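Oxygen-independent coproporphyrinogen III oxidase (Escherichia coli, PDB 1OLT) catalyses the anaerobic oxidative decarboxylation of two propionate groups of coproporphyrinogen III to vinyl groups, using S-adenosylmethionine and a [4Fe-4S] cluster in heme biosynthesis. Local coordinates at residues 208-213 and 237-242; 171-176 and 220-225. All blocks are in the same frame, centred on the assembly; numbering follows the deposited sequence. Where two conformers were deposited one is given.

Interaction 1. Residues 208-213 and 237-242; sequences IDLIYG and LSVFNY. With SAM (S-adenosylmethionine), chain C.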
loop_
_atom_site.group_PDB
_atom_site.type_symbol
_atom_site.label_atom_id
_atom_site.label_comp_id
_atom_site.label_asym_id
_atom_site.label_seq_id
_atom_site.Cartn_x
_atom_site.Cartn_y
_atom_site.Cartn_z
ATOM N N ILE A 208 6.269 5.630 -9.157
ATOM C CA ILE A 208 5.088 6.307 -9.679
ATOM C C ILE A 208 3.826 5.425 -9.736
ATOM O O ILE A 208 3.894 4.189 -10.098
ATOM C CB ILE A 208 5.325 6.940 -11.008
ATOM C CG1 ILE A 208 5.440 5.969 -12.090
ATOM C CG2 ILE A 208 6.577 7.838 -11.044
ATOM C CD1 ILE A 208 5.070 6.584 -13.344
ATOM N N ASP A 209 2.673 6.019 -9.418
ATOM C CA ASP A 209 1.383 5.377 -9.569
ATOM C C ASP A 209 0.747 5.701 -10.915
ATOM O O ASP A 209 0.756 6.871 -11.364
ATOM C CB ASP A 209 0.385 5.833 -8.515
ATOM C CG ASP A 209 0.821 5.573 -7.100
ATOM O OD1 ASP A 209 1.611 4.638 -6.815
ATOM O OD2 ASP A 209 0.327 6.269 -6.161
ATOM N N LEU A 210 0.264 4.651 -11.583
ATOM C CA LEU A 210 -0.523 4.727 -12.755
ATOM C C LEU A 210 -1.838 3.976 -12.487
ATOM O O LEU A 210 -1.886 3.075 -11.639
ATOM C CB LEU A 210 0.166 4.143 -13.977
ATOM C CG LEU A 210 1.486 4.774 -14.391
ATOM C CD1 LEU A 210 2.192 3.917 -15.504
ATOM C CD2 LEU A 210 1.204 6.140 -14.861
ATOM N N ILE A 211 -2.896 4.377 -13.187
ATOM C CA ILE A 211 -4.170 3.641 -13.155
ATOM C C ILE A 211 -4.634 3.296 -14.554
ATOM O O ILE A 211 -4.639 4.153 -15.464
ATOM C CB ILE A 211 -5.274 4.426 -12.445
ATOM C CG1 ILE A 211 -4.843 4.899 -11.066
ATOM C CG2 ILE A 211 -6.558 3.626 -12.394
ATOM C CD1 ILE A 211 -5.870 5.910 -10.434
ATOM N N TYR A 212 -5.020 2.019 -14.743
ATOM C CA TYR A 212 -5.622 1.560 -16.014
ATOM C C TYR A 212 -7.100 1.236 -15.776
ATOM O O TYR A 212 -7.490 0.794 -14.703
ATOM C CB TYR A 212 -4.842 0.395 -16.666
ATOM C CG TYR A 212 -4.998 -0.950 -16.017
ATOM C CD1 TYR A 212 -4.236 -1.295 -14.952
ATOM C CD2 TYR A 212 -5.935 -1.867 -16.490
ATOM C CE1 TYR A 212 -4.366 -2.501 -14.354
ATOM C CE2 TYR A 212 -6.065 -3.121 -15.892
ATOM C CZ TYR A 212 -5.301 -3.390 -14.801
ATOM O OH TYR A 212 -5.404 -4.595 -14.182
ATOM N N GLY A 213 -7.919 1.500 -16.762
ATOM C CA GLY A 213 -9.389 1.422 -16.616
ATOM C C GLY A 213 -10.121 2.763 -16.433
ATOM O O GLY A 213 -11.304 2.805 -16.173
ATOM N N LEU A 237 7.105 1.123 -10.235
ATOM C CA LEU A 237 5.787 1.503 -10.744
ATOM C C LEU A 237 4.711 0.701 -10.029
ATOM O O LEU A 237 4.873 -0.500 -9.723
ATOM C CB LEU A 237 5.607 1.253 -12.229
ATOM C CG LEU A 237 6.510 1.935 -13.214
ATOM C CD1 LEU A 237 7.696 1.104 -13.512
ATOM C CD2 LEU A 237 5.791 2.177 -14.508
ATOM N N SER A 238 3.622 1.360 -9.764
ATOM C CA SER A 238 2.440 0.725 -9.268
ATOM C C SER A 238 1.347 1.024 -10.270
ATOM O O SER A 238 1.019 2.177 -10.469
ATOM C CB SER A 238 2.121 1.242 -7.884
ATOM O OG SER A 238 3.226 1.077 -7.009
ATOM N N VAL A 239 0.771 0.018 -10.871
ATOM C CA VAL A 239 -0.211 0.154 -11.944
ATOM C C VAL A 239 -1.514 -0.497 -11.449
ATOM O O VAL A 239 -1.644 -1.726 -11.445
ATOM C CB VAL A 239 0.297 -0.509 -13.167
ATOM C CG1 VAL A 239 -0.649 -0.220 -14.384
ATOM C CG2 VAL A 239 1.696 0.012 -13.494
ATOM N N PHE A 240 -2.422 0.330 -10.952
ATOM C CA PHE A 240 -3.657 -0.132 -10.321
ATOM C C PHE A 240 -4.760 -0.256 -11.308
ATOM O O PHE A 240 -4.912 0.554 -12.236
ATOM C CB PHE A 240 -4.082 0.880 -9.239
ATOM C CG PHE A 240 -3.024 1.099 -8.196
ATOM C CD1 PHE A 240 -2.645 0.058 -7.360
ATOM C CD2 PHE A 240 -2.419 2.317 -8.040
ATOM C CE1 PHE A 240 -1.680 0.235 -6.351
ATOM C CE2 PHE A 240 -1.442 2.520 -7.015
ATOM C CZ PHE A 240 -1.067 1.466 -6.193
ATOM N N ASN A 241 -5.540 -1.269 -11.133
ATOM C CA ASN A 241 -6.774 -1.434 -11.875
ATOM C C ASN A 241 -7.826 -0.442 -11.269
ATOM O O ASN A 241 -8.026 -0.416 -10.059
ATOM C CB ASN A 241 -7.291 -2.875 -11.715
ATOM C CG ASN A 241 -8.618 -3.092 -12.436
ATOM O OD1 ASN A 241 -8.780 -2.705 -13.568
ATOM N ND2 ASN A 241 -9.539 -3.660 -11.777
ATOM N N TYR A 242 -8.500 0.339 -12.100
ATOM C CA TYR A 242 -9.444 1.338 -11.547
ATOM C C TYR A 242 -10.581 0.629 -10.835
ATOM O O TYR A 242 -11.305 -0.127 -11.426
ATOM C CB TYR A 242 -9.958 2.265 -12.657
ATOM C CG TYR A 242 -11.024 3.223 -12.209
ATOM C CD1 TYR A 242 -10.873 3.971 -11.052
ATOM C CD2 TYR A 242 -12.202 3.331 -12.915
ATOM C CE1 TYR A 242 -11.876 4.855 -10.653
ATOM C CE2 TYR A 242 -13.213 4.140 -12.498
ATOM C CZ TYR A 242 -13.028 4.937 -11.375
ATOM O OH TYR A 242 -14.067 5.719 -10.964
HETATM N N SAM C . -2.268 12.283 -3.175
HETATM C CA SAM C . -1.113 11.970 -4.005
HETATM C C SAM C . -1.416 11.912 -5.507
HETATM O O SAM C . -2.627 11.755 -5.891
HETATM O OXT SAM C . -0.456 12.097 -6.227
HETATM C CB SAM C . -0.620 10.584 -3.545
HETATM C CG SAM C . -1.185 9.312 -4.119
HETATM S SD SAM C . -2.843 8.905 -3.634
HETATM C CE SAM C . -2.824 8.939 -1.837
HETATM C "C5'" SAM C . -2.779 7.031 -3.676
HETATM C "C4'" SAM C . -3.021 6.282 -5.035
HETATM O "O4'" SAM C . -4.220 5.519 -5.070
HETATM C "C3'" SAM C . -3.187 7.208 -6.216
HETATM O "O3'" SAM C . -1.967 7.820 -6.649
HETATM C "C2'" SAM C . -3.899 6.332 -7.255
HETATM O "O2'" SAM C . -2.959 5.719 -8.136
HETATM C "C1'" SAM C . -4.549 5.258 -6.417
HETATM N N9 SAM C . -5.994 5.234 -6.513
HETATM C C8 SAM C . -6.831 6.135 -5.906
HETATM N N7 SAM C . -8.090 5.804 -6.175
HETATM C C5 SAM C . -8.065 4.669 -6.943
HETATM C C6 SAM C . -9.075 3.874 -7.510
HETATM N N6 SAM C . -10.374 4.127 -7.351
HETATM N N1 SAM C . -8.697 2.785 -8.243
HETATM C C2 SAM C . -7.341 2.490 -8.423
HETATM N N3 SAM C . -6.364 3.246 -7.872
HETATM C C4 SAM C . -6.734 4.326 -7.153
#
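Tyr212 lays one face of its ring against Asn241, whose CA stands 4.0 Å from the ring centroid in a CH-pi contact displaced toward the rim. CG of Tyr212 sits between its own backbone N and carbonyl carbon (chi1 74°); beyond it, CD1 meets Val239 CG1 at 3.8 Å and OH meets Asn241 CB. Further back, Leu210 and Leu237 run side by side in the same direction, Leu210 CD1 touching Leu237 CD2 at 4.1 Å. The backbones are joined as parallel strands by hydrogen bonds from Ser238 N to Ile208 O, Leu210 N to Ser238 O, Phe240 N to Leu210 O, Tyr212 N to Phe240 O and, just past the end of strand 236-241, Tyr242 N to Tyr212 O at 2.8 Å. The face carrying Asp209, Ile211 and Phe240 receives S-adenosylmethionine. Asp209 OD2 lies 2.8 Å from ribose O3', while O2' meets the edge of the Phe240 ring, 3.4 Å from CD2. Ile211 CG1 and CD1 touch O2' and adenine N3, and Ile211 CG2 packs on Tyr242 CB at 3.7 Å. The pair belongs to a right-handed beta-alpha-beta unit of the radical SAM core: helix 219-232 covers Ile208, Leu210 and Leu237, helix 263-279 covers Tyr212, and strand 166-172 flanks strand 207-212 in the sheet.

Interaction 2. Residues 171-176 and 220-225; sequences VQDFNK and ESFAFT. With SAM (S-adenosylmethionine), chain C.
Asp173 and Thr225 meet through a hydrogen bond between an Asx turn, which follows a strand of the radical SAM core, and helix 219-232. Thr225 OG1 donates to Asp173 OD1 over 2.5 Å, reaching it on the syn side and 16° out of the carboxylate plane; the two side chains cross at about a right angle. The same oxygen closes the turn by accepting Asn175 N at 3.0 Å, this donor coming from above the carboxylate plane. Two donors thus grip OD1 from different directions and fix the rotation of the carboxylate, whose other oxygen, OD2, accepts from Gln217 NE2 and from a water.

Two waters extend the polar contact to Ser221. The first donates to Asp173 OD2 and is hydrogen-bonded to Ser221 OG, which also pairs with Thr218 N. The second accepts from Asn175 ND2 and donates to Ser221 O at 2.8 Å. Asn175 is the N-cap of helix 176-182, its OD1 bonded to Val178 N.

Packing around the Phe174 ring is slighter. Thr225 CG2 lies 4.3 Å from Phe174 CD2, and Thr225 O lies at the ring edge; over the centre of one ring face sits Val171 CG1. Helix 188-200 also packs against Phe174, while Phe222 reaches helix 263-279.

Ligand binding falls to Gln172, whose CB points away from the helix. Its amide spans the ribose diol of S-adenosylmethionine: OE1 lies 2.8 Å from O3', and NE2 donates to O2' at 2.8 Å with an N-H...O angle of 148°.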
loop_
_atom_site.group_PDB
_atom_site.type_symbol
_atom_site.label_atom_id
_atom_site.label_comp_id
_atom_site.label_asym_id
_atom_site.label_seq_id
_atom_site.Cartn_x
_atom_site.Cartn_y
_atom_site.Cartn_z
ATOM N N VAL A 171 0.838 9.776 -10.765
ATOM C CA VAL A 171 0.732 10.290 -12.147
ATOM C C VAL A 171 -0.636 9.954 -12.777
ATOM O O VAL A 171 -1.312 10.813 -13.348
ATOM C CB VAL A 171 1.927 9.768 -12.998
ATOM C CG1 VAL A 171 1.743 10.022 -14.483
ATOM C CG2 VAL A 171 3.278 10.381 -12.487
ATOM N N GLN A 172 -1.057 8.710 -12.592
ATOM C CA GLN A 172 -2.306 8.164 -13.059
ATOM C C GLN A 172 -2.325 7.924 -14.555
ATOM O O GLN A 172 -2.454 6.758 -14.986
ATOM C CB GLN A 172 -3.539 8.953 -12.562
ATOM C CG GLN A 172 -3.351 9.642 -11.210
ATOM C CD GLN A 172 -2.888 8.769 -10.081
ATOM O OE1 GLN A 172 -2.686 9.266 -8.987
ATOM N NE2 GLN A 172 -2.748 7.501 -10.310
ATOM N N ASP A 173 -2.196 8.978 -15.341
ATOM C CA ASP A 173 -2.042 8.881 -16.791
ATOM C C ASP A 173 -1.484 10.226 -17.274
ATOM O O ASP A 173 -1.814 11.276 -16.663
ATOM C CB ASP A 173 -3.415 8.614 -17.409
ATOM C CG ASP A 173 -3.345 8.067 -18.843
ATOM O OD1 ASP A 173 -2.306 8.227 -19.519
ATOM O OD2 ASP A 173 -4.315 7.466 -19.385
ATOM N N PHE A 174 -0.660 10.196 -18.324
ATOM C CA PHE A 174 -0.224 11.378 -19.050
ATOM C C PHE A 174 -1.197 11.868 -20.132
ATOM O O PHE A 174 -1.109 13.024 -20.594
ATOM C CB PHE A 174 1.126 11.110 -19.775
ATOM C CG PHE A 174 2.296 11.153 -18.866
ATOM C CD1 PHE A 174 2.522 12.261 -18.090
ATOM C CD2 PHE A 174 3.169 10.069 -18.765
ATOM C CE1 PHE A 174 3.661 12.338 -17.210
ATOM C CE2 PHE A 174 4.312 10.120 -17.859
ATOM C CZ PHE A 174 4.547 11.252 -17.097
ATOM N N ASN A 175 -2.127 11.020 -20.522
ATOM C CA ASN A 175 -3.115 11.370 -21.542
ATOM C C ASN A 175 -4.004 12.548 -21.099
ATOM O O ASN A 175 -4.646 12.523 -20.018
ATOM C CB ASN A 175 -3.968 10.137 -21.831
ATOM C CG ASN A 175 -4.961 10.366 -22.955
ATOM O OD1 ASN A 175 -5.927 11.168 -22.817
ATOM N ND2 ASN A 175 -4.693 9.730 -24.108
ATOM N N LYS A 176 -4.008 13.598 -21.898
ATOM C CA LYS A 176 -4.673 14.837 -21.548
ATOM C C LYS A 176 -6.219 14.750 -21.487
ATOM O O LYS A 176 -6.825 15.375 -20.673
ATOM C CB LYS A 176 -4.249 15.962 -22.557
ATOM C CG LYS A 176 -2.680 16.210 -22.551
ATOM C CD LYS A 176 -2.138 16.496 -21.084
ATOM C CE LYS A 176 -2.491 17.833 -20.511
ATOM N NZ LYS A 176 -1.858 17.960 -19.192
ATOM N N GLU A 220 -4.225 1.383 -27.055
ATOM C CA GLU A 220 -3.365 2.260 -27.826
ATOM C C GLU A 220 -3.003 3.578 -27.050
ATOM O O GLU A 220 -1.845 4.035 -27.099
ATOM C CB GLU A 220 -3.970 2.466 -29.247
ATOM C CG GLU A 220 -3.903 1.203 -30.193
ATOM C CD GLU A 220 -4.946 0.038 -29.949
ATOM O OE1 GLU A 220 -6.134 0.278 -29.547
ATOM O OE2 GLU A 220 -4.574 -1.179 -30.187
ATOM N N SER A 221 -3.952 4.166 -26.314
ATOM C CA SER A 221 -3.645 5.327 -25.453
ATOM C C SER A 221 -2.719 4.941 -24.281
ATOM O O SER A 221 -1.783 5.656 -23.960
ATOM C CB SER A 221 -4.902 6.055 -24.945
ATOM O OG SER A 221 -5.436 5.424 -23.802
ATOM N N PHE A 222 -2.960 3.810 -23.674
ATOM C CA PHE A 222 -2.134 3.448 -22.544
ATOM C C PHE A 222 -0.682 3.067 -22.995
ATOM O O PHE A 222 0.261 3.402 -22.282
ATOM C CB PHE A 222 -2.764 2.362 -21.662
ATOM C CG PHE A 222 -2.252 2.400 -20.219
ATOM C CD1 PHE A 222 -2.756 3.303 -19.308
ATOM C CD2 PHE A 222 -1.267 1.511 -19.791
ATOM C CE1 PHE A 222 -2.289 3.358 -18.008
ATOM C CE2 PHE A 222 -0.809 1.535 -18.468
ATOM C CZ PHE A 222 -1.314 2.435 -17.578
ATOM N N ALA A 223 -0.527 2.480 -24.171
ATOM C CA ALA A 223 0.810 2.124 -24.690
ATOM C C ALA A 223 1.653 3.393 -24.888
ATOM O O ALA A 223 2.804 3.437 -24.507
ATOM C CB ALA A 223 0.737 1.292 -25.962
ATOM N N PHE A 224 1.036 4.423 -25.432
ATOM C CA PHE A 224 1.637 5.716 -25.571
ATOM C C PHE A 224 2.034 6.371 -24.229
ATOM O O PHE A 224 3.099 6.930 -24.102
ATOM C CB PHE A 224 0.675 6.628 -26.330
ATOM C CG PHE A 224 1.315 7.895 -26.778
ATOM C CD1 PHE A 224 2.125 7.897 -27.942
ATOM C CD2 PHE A 224 1.179 9.065 -26.035
ATOM C CE1 PHE A 224 2.772 9.102 -28.373
ATOM C CE2 PHE A 224 1.818 10.277 -26.448
ATOM C CZ PHE A 224 2.621 10.286 -27.618
ATOM N N THR A 225 1.151 6.310 -23.232
ATOM C CA THR A 225 1.482 6.729 -21.882
ATOM C C THR A 225 2.752 6.006 -21.353
ATOM O O THR A 225 3.604 6.636 -20.772
ATOM C CB THR A 225 0.315 6.436 -20.970
ATOM O OG1 THR A 225 -0.727 7.381 -21.268
ATOM C CG2 THR A 225 0.674 6.635 -19.409
HETATM N N SAM C . -2.268 12.283 -3.175
HETATM C CA SAM C . -1.113 11.970 -4.005
HETATM C C SAM C . -1.416 11.912 -5.507
HETATM O O SAM C . -2.627 11.755 -5.891
HETATM O OXT SAM C . -0.456 12.097 -6.227
HETATM C CB SAM C . -0.620 10.584 -3.545
HETATM C CG SAM C . -1.185 9.312 -4.119
HETATM S SD SAM C . -2.843 8.905 -3.634
HETATM C CE SAM C . -2.824 8.939 -1.837
HETATM C "C5'" SAM C . -2.779 7.031 -3.676
HETATM C "C4'" SAM C . -3.021 6.282 -5.035
HETATM O "O4'" SAM C . -4.220 5.519 -5.070
HETATM C "C3'" SAM C . -3.187 7.208 -6.216
HETATM O "O3'" SAM C . -1.967 7.820 -6.649
HETATM C "C2'" SAM C . -3.899 6.332 -7.255
HETATM O "O2'" SAM C . -2.959 5.719 -8.136
HETATM C "C1'" SAM C . -4.549 5.258 -6.417
HETATM N N9 SAM C . -5.994 5.234 -6.513
HETATM C C8 SAM C . -6.831 6.135 -5.906
HETATM N N7 SAM C . -8.090 5.804 -6.175
HETATM C C5 SAM C . -8.065 4.669 -6.943
HETATM C C6 SAM C . -9.075 3.874 -7.510
HETATM N N6 SAM C . -10.374 4.127 -7.351
HETATM N N1 SAM C . -8.697 2.785 -8.243
HETATM C C2 SAM C . -7.341 2.490 -8.423
HETATM N N3 SAM C . -6.364 3.246 -7.872
HETATM C C4 SAM C . -6.734 4.326 -7.153
HETATM O O HOH W 1 -3.942 6.487 -21.793
HETATM O O HOH W 2 -2.067 8.429 -24.467
#

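How the interactions relate
From the N terminus, strand 166-172 comes first and runs out into the turn 173-175; helices 176-182 and 188-200 follow before strand 207-212, helix 219-232 and strand 236-241. Interaction 2 closes the loop from 171-176 to 220-225, and interaction 1 closes that from 208-213 to 237-242. The segments alternate along the chain, so the two closures cross. Helix 219-232, the connection within the beta-alpha-beta unit of interaction 1, supplies the second segment of interaction 2. Strands 166-172 and 207-212 are sheet neighbours, with Asp209 O probably hydrogen-bonded to Gln172 N. Interaction 1 joins neighbouring strands of the sheet, interaction 2 ties the loop after strand 166-172 to helix 219-232, and both reach the same S-adenosylmethionine.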